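Local coordinates for protein amidase (Bacillus anthracis, PDB 5EWQ) that probably hydrolyses carboxylic acid amides to the free acid and ammonia, with the chemistry of the amidase signature enzymes, at residues H78-N81 with L85-V88; S181-S184 with G188-L191; Q24-Q29 with I70-I75. One frame throughout, in Å; residues are numbered along the deposited sequence.

Contact 1: residues H78-N81 with L85-V88; sequences HDQN and LNSV
The carboxylate of D79 meets S87 and V88, collecting the N-H groups of the returning chain. Followed outward from CB, the side chain lies with CG anti to the backbone N (chi1 -173°), which carries the carboxylate over to the 85-88 segment; D79 CG then comes 3.3 Å from S87 N. At the tip, D79 OD1 accepts twice: from S87 N at 2.6 Å, on the syn side, and from S87 OG, nearly in line with the C-O bond. D79 OD2 also has two donors, V88 N at 3.3 Å and Q80 NE2 at 2.6 Å, arriving from opposite faces of the carboxylate. Four bonds on two oxygens fix its rotation and would be expected to stabilise its negative charge. D79 also works through its backbone: D79 O receives N86 N at 2.8 Å, while the preceding H78 O takes L85 N. Q80 NE2 adds a weak bond to N86 OD1, their amide planes 74° apart, and K187 NZ reaches both Q80 OE1 and N86 OD1. The turn thus joins helix 64-79 to strand 88-91, with helix 206-213 packed on L85, S87 and V88 and helix 20-28 touching Q80.

Contact 2: residues S181-S184 with G188-L191; sequences SGYS and GQNL
S184 and G188 form the hydrogen-bonded pair of a short antiparallel beta hairpin, strands 183-184 and 188-189, with three residues between them. S184 N gives to G188 O at 2.9 Å; the return bond from G188 N to S184 O is bent and weak, and S184 OG offers the same N-H a second weak acceptor. Next along, Y183 and Q189 make the non-hydrogen-bonded pair, where Y183 CA leans on G188 O at 3.5 Å in a CA-H...O contact. Beyond the strands the two chains stay together, for N190 N reaches G182 O at 2.8 Å. G182, with positive phi, is passed closely by N190 CB and the Q189 amide.

Q189 shows how one side chain can extend a hairpin's pairing. Bent at chi2 (66°), it folds back so that Q189 OE1 rests 3.3 Å from Y183 CB, its amide turned 33° from the tyrosine ring.

The second shell holds these pieces in place. N167 bonds both S184 OG and G188 O, Y183 OH meets Y17 OH, and Y403 packs edge-to-face with the Y183 ring. N190 is held at its amide by S206 and T210. Q189 NE2 spends its N-H bonds on S181 O at 2.9 Å (166° at the hydrogen) and N190 O at 2.7 Å, both acceptors lying in its amide plane.

Contact 3: residues Q24-Q29 with I70-I75; sequences QPIHNQ and IYLFRI
The Q29 amide lies against L72, whose methyl CD1 sits above one face of the amide plane, displaced toward the nitrogen and 3.5 Å from Q29 NE2. The two polar ends are occupied outside the pair of segments: NE2 gives to N92 O and OE1 accepts from M96 N. The polar atoms are thus tied to the loop and helix after strand 88-91 while a face of the amide is turned to the leucine. Beyond CG the glutamine is extended, and its line crosses that of L72 at about a right angle.

The second flat group is the L72 carbonyl, on which both branches of I26 converge. I26 CG2 stands above the carbonyl plane, 3.5 Å from L72 O, whereas I26 CD1 comes much closer to that plane. With CG1 anti to the carbonyl carbon (chi1 -67°), the longer branch continues past the oxygen until I26 CD1 meets I75 CG2 at 3.8 Å. I26 also runs alongside L72 in the reverse direction, and I26 CG1 touches L72 CD2 at 4.1 Å. One isoleucine thereby covers two residues a single turn apart on the other helix, its side-chain contacts apolar.

I91 touches P25, L72 and I75, so both helices rest on strand 88-91, at one edge of the sheet, and L163 of the neighbouring strand 161-166 also contacts L72. On the far side of helix 64-79, R74 forms a salt bridge with E42. Such helix packing is consistent with the layered alpha/beta architecture of the amidase signature fold, in which helices cover a mixed central sheet.

Along the chain, contact 3 closes before contact 1 opens, and contact 2 follows. The first two share helix 64-79: contact 3 uses its middle turns and contact 1 lies further along it, their centres 11 Å apart, with a probable hydrogen bond from Q80 N to I75 O and I75 packed on V88. Contact 1 lies equally far, 11 Å, from contact 2, which it meets through L85 O and L191 N. Contacts 2 and 3 do not touch; their centres are 21 Å apart and their nearest atoms about 11 Å. Contact 1 is therefore the bridge, linking the helices that cover strand 88-91, at one edge of the sheet, to the small hairpin of the 181-191 region.

Contact 1: residues H78-N81 with L85-V88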
ATOM      1  N   HIS A  78      -5.704 -17.563 -10.117  1.00 57.98           N
ATOM      2  CA  HIS A  78      -5.820 -17.470  -8.664  1.00 46.28           C
ATOM      3  C   HIS A  78      -6.625 -16.264  -8.184  1.00 51.47           C
ATOM      4  O   HIS A  78      -7.308 -16.341  -7.164  1.00 39.31           O
ATOM      5  CB  HIS A  78      -4.429 -17.438  -8.025  1.00 40.80           C
ATOM      6  CG  HIS A  78      -3.664 -18.714  -8.184  1.00 53.42           C
ATOM      7  ND1 HIS A  78      -4.264 -19.953  -8.129  1.00 53.05           N
ATOM      8  CD2 HIS A  78      -2.346 -18.944  -8.401  1.00 50.60           C
ATOM      9  CE1 HIS A  78      -3.350 -20.892  -8.302  1.00 47.99           C
ATOM     10  NE2 HIS A  78      -2.179 -20.306  -8.469  1.00 48.58           N
ATOM     11  N   ASP A  79      -6.547 -15.153  -8.910  1.00 36.59           N
ATOM     12  CA  ASP A  79      -7.218 -13.933  -8.477  1.00 33.77           C
ATOM     13  C   ASP A  79      -8.657 -13.864  -8.982  1.00 38.76           C
ATOM     14  O   ASP A  79      -9.563 -13.493  -8.237  1.00 41.80           O
ATOM     15  CB  ASP A  79      -6.444 -12.696  -8.938  1.00 38.95           C
ATOM     16  CG  ASP A  79      -7.014 -11.407  -8.372  1.00 54.97           C
ATOM     17  OD1 ASP A  79      -6.681 -11.066  -7.217  1.00 48.87           O
ATOM     18  OD2 ASP A  79      -7.794 -10.736  -9.083  1.00 45.00           O
ATOM     19  N   GLN A  80      -8.864 -14.221 -10.246  1.00 35.53           N
ATOM     20  CA  GLN A  80     -10.199 -14.197 -10.833  1.00 35.06           C
ATOM     21  C   GLN A  80     -10.756 -15.609 -11.001  1.00 42.99           C
ATOM     22  O   GLN A  80     -11.907 -15.791 -11.397  1.00 46.91           O
ATOM     23  CB  GLN A  80     -10.178 -13.469 -12.178  1.00 36.76           C
ATOM     24  CG  GLN A  80      -9.746 -12.013 -12.081  1.00 34.65           C
ATOM     25  CD  GLN A  80     -10.649 -11.195 -11.175  1.00 46.71           C
ATOM     26  OE1 GLN A  80     -11.873 -11.230 -11.304  1.00 51.83           O
ATOM     27  NE2 GLN A  80     -10.047 -10.458 -10.247  1.00 29.91           N
ATOM     28  N   ASN A  81      -9.931 -16.605 -10.696  1.00 45.89           N
ATOM     29  CA  ASN A  81     -10.371 -17.996 -10.695  1.00 46.79           C
ATOM     30  C   ASN A  81      -9.751 -18.759  -9.533  1.00 47.84           C
ATOM     31  O   ASN A  81      -8.997 -18.191  -8.743  1.00 46.77           O
ATOM     32  CB  ASN A  81     -10.025 -18.679 -12.019  1.00 54.26           C
ATOM     33  CG  ASN A  81     -10.845 -18.150 -13.180  1.00 59.68           C
ATOM     34  OD1 ASN A  81     -12.017 -18.497 -13.335  1.00 54.53           O
ATOM     35  ND2 ASN A  81     -10.231 -17.311 -14.006  1.00 63.77           N
ATOM     36  N   LEU A  85      -9.109 -14.583  -5.181  1.00 40.43           N
ATOM     37  CA  LEU A  85      -8.848 -13.581  -4.153  1.00 33.07           C
ATOM     38  C   LEU A  85      -9.487 -12.244  -4.510  1.00 34.54           C
ATOM     39  O   LEU A  85      -9.817 -11.452  -3.626  1.00 35.59           O
ATOM     40  CB  LEU A  85      -7.344 -13.404  -3.946  1.00 27.63           C
ATOM     41  CG  LEU A  85      -6.563 -14.666  -3.572  1.00 29.56           C
ATOM     42  CD1 LEU A  85      -5.082 -14.358  -3.414  1.00 30.46           C
ATOM     43  CD2 LEU A  85      -7.120 -15.290  -2.302  1.00 28.65           C
ATOM     44  N   ASN A  86      -9.658 -12.008  -5.810  1.00 28.72           N
ATOM     45  CA  ASN A  86     -10.263 -10.781  -6.319  1.00 24.92           C
ATOM     46  C   ASN A  86      -9.577  -9.535  -5.771  1.00 32.77           C
ATOM     47  O   ASN A  86     -10.190  -8.739  -5.057  1.00 30.26           O
ATOM     48  CB  ASN A  86     -11.758 -10.745  -5.988  1.00 24.88           C
ATOM     49  CG  ASN A  86     -12.511  -9.705  -6.797  1.00 37.74           C
ATOM     50  OD1 ASN A  86     -12.062  -9.287  -7.864  1.00 39.47           O
ATOM     51  ND2 ASN A  86     -13.666  -9.282  -6.292  1.00 39.75           N
ATOM     52  N   SER A  87      -8.301  -9.374  -6.103  1.00 35.00           N
ATOM     53  CA  SER A  87      -7.513  -8.259  -5.594  1.00 23.89           C
ATOM     54  C   SER A  87      -7.033  -7.345  -6.713  1.00 36.08           C
ATOM     55  O   SER A  87      -6.383  -6.330  -6.460  1.00 43.89           O
ATOM     56  CB  SER A  87      -6.315  -8.776  -4.800  1.00 24.59           C
ATOM     57  OG  SER A  87      -5.435  -9.512  -5.633  1.00 35.42           O
ATOM     58  N   VAL A  88      -7.357  -7.708  -7.949  1.00 35.47           N
ATOM     59  CA  VAL A  88      -6.946  -6.927  -9.109  1.00 34.29           C
ATOM     60  C   VAL A  88      -8.148  -6.291  -9.799  1.00 32.19           C
ATOM     61  O   VAL A  88      -9.086  -6.984 -10.193  1.00 36.73           O
ATOM     62  CB  VAL A  88      -6.180  -7.793 -10.125  1.00 30.51           C
ATOM     63  CG1 VAL A  88      -5.789  -6.967 -11.337  1.00 32.01           C
ATOM     64  CG2 VAL A  88      -4.953  -8.407  -9.473  1.00 31.80           C
TER

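Contact 2: residues S181-S184 with G188-L191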
ATOM      1  N   SER A 181     -13.761  -4.230   4.948  1.00 19.42           N
ATOM      2  CA  SER A 181     -12.502  -3.822   4.343  1.00 31.22           C
ATOM      3  C   SER A 181     -12.180  -4.690   3.134  1.00 34.60           C
ATOM      4  O   SER A 181     -12.437  -5.894   3.136  1.00 46.45           O
ATOM      5  CB  SER A 181     -11.369  -3.896   5.366  1.00 45.49           C
ATOM      6  OG  SER A 181     -11.238  -5.207   5.888  1.00 63.40           O
ATOM      7  N   GLY A 182     -11.620  -4.072   2.100  1.00 18.83           N
ATOM      8  CA  GLY A 182     -11.266  -4.790   0.891  1.00 18.64           C
ATOM      9  C   GLY A 182     -12.394  -4.836  -0.122  1.00 29.74           C
ATOM     10  O   GLY A 182     -12.228  -5.354  -1.226  1.00 25.58           O
ATOM     11  N   TYR A 183     -13.549  -4.294   0.248  1.00 17.56           N
ATOM     12  CA  TYR A 183     -14.685  -4.263  -0.665  1.00 20.95           C
ATOM     13  C   TYR A 183     -14.714  -2.982  -1.494  1.00 19.32           C
ATOM     14  O   TYR A 183     -14.431  -1.894  -0.992  1.00 25.50           O
ATOM     15  CB  TYR A 183     -16.005  -4.411   0.097  1.00 25.88           C
ATOM     16  CG  TYR A 183     -17.220  -4.297  -0.796  1.00 22.01           C
ATOM     17  CD1 TYR A 183     -17.668  -5.387  -1.533  1.00 27.16           C
ATOM     18  CD2 TYR A 183     -17.912  -3.098  -0.914  1.00 23.52           C
ATOM     19  CE1 TYR A 183     -18.775  -5.287  -2.359  1.00 24.07           C
ATOM     20  CE2 TYR A 183     -19.019  -2.989  -1.738  1.00 28.50           C
ATOM     21  CZ  TYR A 183     -19.446  -4.086  -2.456  1.00 26.07           C
ATOM     22  OH  TYR A 183     -20.548  -3.982  -3.275  1.00 38.79           O
ATOM     23  N   SER A 184     -15.066  -3.126  -2.767  1.00 19.67           N
ATOM     24  CA  SER A 184     -15.241  -1.986  -3.657  1.00 23.78           C
ATOM     25  C   SER A 184     -16.405  -2.248  -4.601  1.00 30.95           C
ATOM     26  O   SER A 184     -16.596  -3.374  -5.061  1.00 36.51           O
ATOM     27  CB  SER A 184     -13.967  -1.713  -4.457  1.00 18.07           C
ATOM     28  OG  SER A 184     -13.783  -2.693  -5.462  1.00 24.31           O
ATOM     29  N   GLY A 188     -15.412  -5.634  -6.413  1.00 31.57           N
ATOM     30  CA  GLY A 188     -16.003  -6.535  -5.441  1.00 17.20           C
ATOM     31  C   GLY A 188     -15.165  -6.688  -4.187  1.00 25.59           C
ATOM     32  O   GLY A 188     -14.402  -5.793  -3.825  1.00 30.46           O
ATOM     33  N   GLN A 189     -15.301  -7.835  -3.527  1.00 23.27           N
ATOM     34  CA  GLN A 189     -14.637  -8.070  -2.250  1.00 18.97           C
ATOM     35  C   GLN A 189     -13.245  -8.677  -2.406  1.00 36.71           C
ATOM     36  O   GLN A 189     -13.060  -9.659  -3.124  1.00 35.63           O
ATOM     37  CB  GLN A 189     -15.495  -8.983  -1.371  1.00 19.15           C
ATOM     38  CG  GLN A 189     -14.837  -9.372  -0.057  1.00 25.67           C
ATOM     39  CD  GLN A 189     -14.641  -8.188   0.867  1.00 35.47           C
ATOM     40  OE1 GLN A 189     -15.599  -7.506   1.229  1.00 37.15           O
ATOM     41  NE2 GLN A 189     -13.394  -7.932   1.246  1.00 22.76           N
ATOM     42  N   ASN A 190     -12.273  -8.082  -1.724  1.00 32.76           N
ATOM     43  CA  ASN A 190     -10.920  -8.616  -1.673  1.00 19.35           C
ATOM     44  C   ASN A 190     -10.839  -9.722  -0.627  1.00 25.35           C
ATOM     45  O   ASN A 190     -11.387  -9.586   0.467  1.00 40.17           O
ATOM     46  CB  ASN A 190      -9.919  -7.504  -1.347  1.00 27.80           C
ATOM     47  CG  ASN A 190      -8.528  -7.782  -1.889  1.00 27.74           C
ATOM     48  OD1 ASN A 190      -7.939  -6.934  -2.557  1.00 42.02           O
ATOM     49  ND2 ASN A 190      -7.992  -8.960  -1.594  1.00 32.38           N
ATOM     50  N   LEU A 191     -10.157 -10.813  -0.963  1.00 20.85           N
ATOM     51  CA  LEU A 191      -9.999 -11.924  -0.030  1.00 21.69           C
ATOM     52  C   LEU A 191      -8.550 -12.079   0.429  1.00 36.75           C
ATOM     53  O   LEU A 191      -7.615 -11.857  -0.339  1.00 46.34           O
ATOM     54  CB  LEU A 191     -10.492 -13.226  -0.662  1.00 32.30           C
ATOM     55  CG  LEU A 191     -11.968 -13.252  -1.063  1.00 36.96           C
ATOM     56  CD1 LEU A 191     -12.356 -14.631  -1.569  1.00 40.96           C
ATOM     57  CD2 LEU A 191     -12.858 -12.831   0.101  1.00 21.08           C
TER

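Contact 3: residues Q24-Q29 with I70-I75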
ATOM      1  N   GLN A  24     -10.036 -10.697 -19.805  1.00 51.16           N
ATOM      2  CA  GLN A  24      -9.892 -10.397 -21.230  1.00 59.45           C
ATOM      3  C   GLN A  24      -8.562  -9.720 -21.593  1.00 51.46           C
ATOM      4  O   GLN A  24      -7.957 -10.080 -22.602  1.00 61.80           O
ATOM      5  CB  GLN A  24     -11.066  -9.541 -21.715  1.00 71.86           C
ATOM      6  CG  GLN A  24     -12.336 -10.336 -21.968  1.00 90.18           C
ATOM      7  CD  GLN A  24     -13.491  -9.467 -22.423  1.00101.13           C
ATOM      8  OE1 GLN A  24     -13.394  -8.240 -22.432  1.00107.43           O
ATOM      9  NE2 GLN A  24     -14.594 -10.102 -22.803  1.00100.74           N
ATOM     10  N   PRO A  25      -8.102  -8.736 -20.793  1.00 49.06           N
ATOM     11  CA  PRO A  25      -6.757  -8.233 -21.095  1.00 50.47           C
ATOM     12  C   PRO A  25      -5.692  -9.314 -20.942  1.00 57.25           C
ATOM     13  O   PRO A  25      -4.712  -9.320 -21.684  1.00 58.19           O
ATOM     14  CB  PRO A  25      -6.557  -7.120 -20.064  1.00 47.40           C
ATOM     15  CG  PRO A  25      -7.928  -6.666 -19.738  1.00 56.16           C
ATOM     16  CD  PRO A  25      -8.771  -7.907 -19.773  1.00 55.52           C
ATOM     17  N   ILE A  26      -5.892 -10.219 -19.987  1.00 58.90           N
ATOM     18  CA  ILE A  26      -4.978 -11.336 -19.783  1.00 64.06           C
ATOM     19  C   ILE A  26      -5.084 -12.344 -20.925  1.00 62.88           C
ATOM     20  O   ILE A  26      -4.073 -12.791 -21.465  1.00 66.62           O
ATOM     21  CB  ILE A  26      -5.253 -12.047 -18.441  1.00 64.54           C
ATOM     22  CG1 ILE A  26      -4.914 -11.125 -17.270  1.00 57.58           C
ATOM     23  CG2 ILE A  26      -4.453 -13.333 -18.337  1.00 66.75           C
ATOM     24  CD1 ILE A  26      -5.189 -11.738 -15.913  1.00 48.83           C
ATOM     25  N   HIS A  27      -6.314 -12.686 -21.295  1.00 56.23           N
ATOM     26  CA  HIS A  27      -6.563 -13.658 -22.356  1.00 59.69           C
ATOM     27  C   HIS A  27      -6.045 -13.189 -23.714  1.00 69.53           C
ATOM     28  O   HIS A  27      -5.592 -13.997 -24.524  1.00 66.37           O
ATOM     29  CB  HIS A  27      -8.061 -13.966 -22.450  1.00 63.01           C
ATOM     30  CG  HIS A  27      -8.443 -14.750 -23.667  1.00 69.78           C
ATOM     31  ND1 HIS A  27      -9.143 -14.197 -24.718  1.00 70.92           N
ATOM     32  CD2 HIS A  27      -8.220 -16.043 -24.002  1.00 71.12           C
ATOM     33  CE1 HIS A  27      -9.337 -15.117 -25.647  1.00 79.41           C
ATOM     34  NE2 HIS A  27      -8.787 -16.245 -25.237  1.00 79.71           N
ATOM     35  N   ASN A  28      -6.115 -11.884 -23.957  1.00 67.86           N
ATOM     36  CA  ASN A  28      -5.691 -11.322 -25.237  1.00 73.97           C
ATOM     37  C   ASN A  28      -4.189 -11.440 -25.470  1.00 76.61           C
ATOM     38  O   ASN A  28      -3.750 -11.784 -26.568  1.00 83.29           O
ATOM     39  CB  ASN A  28      -6.116  -9.855 -25.341  1.00 74.13           C
ATOM     40  CG  ASN A  28      -7.605  -9.694 -25.579  1.00 76.62           C
ATOM     41  OD1 ASN A  28      -8.251 -10.565 -26.162  1.00 85.96           O
ATOM     42  ND2 ASN A  28      -8.160  -8.574 -25.128  1.00 63.58           N
ATOM     43  N   GLN A  29      -3.402 -11.158 -24.438  1.00 64.97           N
ATOM     44  CA  GLN A  29      -1.949 -11.187 -24.569  1.00 73.11           C
ATOM     45  C   GLN A  29      -1.355 -12.491 -24.045  1.00 78.20           C
ATOM     46  O   GLN A  29      -0.183 -12.545 -23.673  1.00 80.37           O
ATOM     47  CB  GLN A  29      -1.325  -9.990 -23.847  1.00 64.76           C
ATOM     48  CG  GLN A  29      -1.702  -9.875 -22.382  1.00 60.65           C
ATOM     49  CD  GLN A  29      -1.399  -8.503 -21.811  1.00 58.34           C
ATOM     50  OE1 GLN A  29      -0.622  -7.738 -22.382  1.00 59.96           O
ATOM     51  NE2 GLN A  29      -2.020  -8.182 -20.683  1.00 57.36           N
ATOM     52  N   ILE A  70       3.935 -14.871 -16.343  1.00 68.99           N
ATOM     53  CA  ILE A  70       3.681 -15.666 -15.146  1.00 71.94           C
ATOM     54  C   ILE A  70       2.669 -14.983 -14.233  1.00 63.07           C
ATOM     55  O   ILE A  70       1.715 -15.609 -13.771  1.00 56.24           O
ATOM     56  CB  ILE A  70       4.979 -15.926 -14.358  1.00 69.08           C
ATOM     57  CG1 ILE A  70       5.961 -16.739 -15.203  1.00 70.80           C
ATOM     58  CG2 ILE A  70       4.680 -16.652 -13.055  1.00 59.64           C
ATOM     59  CD1 ILE A  70       7.291 -16.983 -14.527  1.00 73.11           C
ATOM     60  N   TYR A  71       2.879 -13.695 -13.985  1.00 60.58           N
ATOM     61  CA  TYR A  71       1.992 -12.922 -13.124  1.00 58.12           C
ATOM     62  C   TYR A  71       0.573 -12.865 -13.679  1.00 60.80           C
ATOM     63  O   TYR A  71      -0.391 -13.089 -12.950  1.00 67.97           O
ATOM     64  CB  TYR A  71       2.543 -11.509 -12.932  1.00 49.41           C
ATOM     65  CG  TYR A  71       3.779 -11.463 -12.067  1.00 49.86           C
ATOM     66  CD1 TYR A  71       3.860 -12.213 -10.901  1.00 50.09           C
ATOM     67  CD2 TYR A  71       4.871 -10.684 -12.420  1.00 53.97           C
ATOM     68  CE1 TYR A  71       4.988 -12.180 -10.105  1.00 54.97           C
ATOM     69  CE2 TYR A  71       6.006 -10.647 -11.632  1.00 57.02           C
ATOM     70  CZ  TYR A  71       6.058 -11.395 -10.476  1.00 54.41           C
ATOM     71  OH  TYR A  71       7.184 -11.363  -9.684  1.00 51.90           O
ATOM     72  N   LEU A  72       0.455 -12.572 -14.971  1.00 52.85           N
ATOM     73  CA  LEU A  72      -0.846 -12.533 -15.632  1.00 50.58           C
ATOM     74  C   LEU A  72      -1.535 -13.891 -15.557  1.00 58.26           C
ATOM     75  O   LEU A  72      -2.751 -13.972 -15.383  1.00 60.42           O
ATOM     76  CB  LEU A  72      -0.695 -12.102 -17.093  1.00 53.06           C
ATOM     77  CG  LEU A  72      -0.182 -10.684 -17.345  1.00 61.98           C
ATOM     78  CD1 LEU A  72      -0.071 -10.416 -18.839  1.00 55.53           C
ATOM     79  CD2 LEU A  72      -1.085  -9.659 -16.676  1.00 49.06           C
ATOM     80  N   PHE A  73      -0.747 -14.952 -15.686  1.00 57.93           N
ATOM     81  CA  PHE A  73      -1.269 -16.311 -15.609  1.00 57.28           C
ATOM     82  C   PHE A  73      -1.759 -16.627 -14.199  1.00 65.25           C
ATOM     83  O   PHE A  73      -2.782 -17.288 -14.023  1.00 63.26           O
ATOM     84  CB  PHE A  73      -0.203 -17.318 -16.043  1.00 58.77           C
ATOM     85  CG  PHE A  73      -0.650 -18.749 -15.965  1.00 60.30           C
ATOM     86  CD1 PHE A  73      -1.604 -19.239 -16.841  1.00 61.59           C
ATOM     87  CD2 PHE A  73      -0.107 -19.608 -15.023  1.00 76.30           C
ATOM     88  CE1 PHE A  73      -2.015 -20.557 -16.774  1.00 63.22           C
ATOM     89  CE2 PHE A  73      -0.514 -20.928 -14.952  1.00 66.40           C
ATOM     90  CZ  PHE A  73      -1.468 -21.402 -15.829  1.00 65.35           C
ATOM     91  N   ARG A  74      -1.025 -16.148 -13.200  1.00 57.00           N
ATOM     92  CA  ARG A  74      -1.394 -16.372 -11.807  1.00 48.33           C
ATOM     93  C   ARG A  74      -2.640 -15.578 -11.428  1.00 47.95           C
ATOM     94  O   ARG A  74      -3.493 -16.069 -10.692  1.00 44.81           O
ATOM     95  CB  ARG A  74      -0.233 -16.009 -10.877  1.00 47.86           C
ATOM     96  CG  ARG A  74       0.955 -16.953 -10.974  1.00 51.15           C
ATOM     97  CD  ARG A  74       2.023 -16.604  -9.953  1.00 50.72           C
ATOM     98  NE  ARG A  74       1.511 -16.675  -8.587  1.00 51.30           N
ATOM     99  CZ  ARG A  74       1.496 -17.781  -7.851  1.00 58.10           C
ATOM    100  NH1 ARG A  74       1.968 -18.916  -8.348  1.00 55.25           N
ATOM    101  NH2 ARG A  74       1.010 -17.752  -6.619  1.00 55.48           N
ATOM    102  N   ILE A  75      -2.740 -14.352 -11.933  1.00 59.61           N
ATOM    103  CA  ILE A  75      -3.917 -13.522 -11.697  1.00 46.05           C
ATOM    104  C   ILE A  75      -5.149 -14.164 -12.329  1.00 41.81           C
ATOM    105  O   ILE A  75      -6.245 -14.127 -11.770  1.00 58.34           O
ATOM    106  CB  ILE A  75      -3.725 -12.094 -12.255  1.00 48.75           C
ATOM    107  CG1 ILE A  75      -2.588 -11.381 -11.521  1.00 40.03           C
ATOM    108  CG2 ILE A  75      -5.007 -11.282 -12.129  1.00 43.41           C
ATOM    109  CD1 ILE A  75      -2.260 -10.015 -12.080  1.00 39.86           C
TER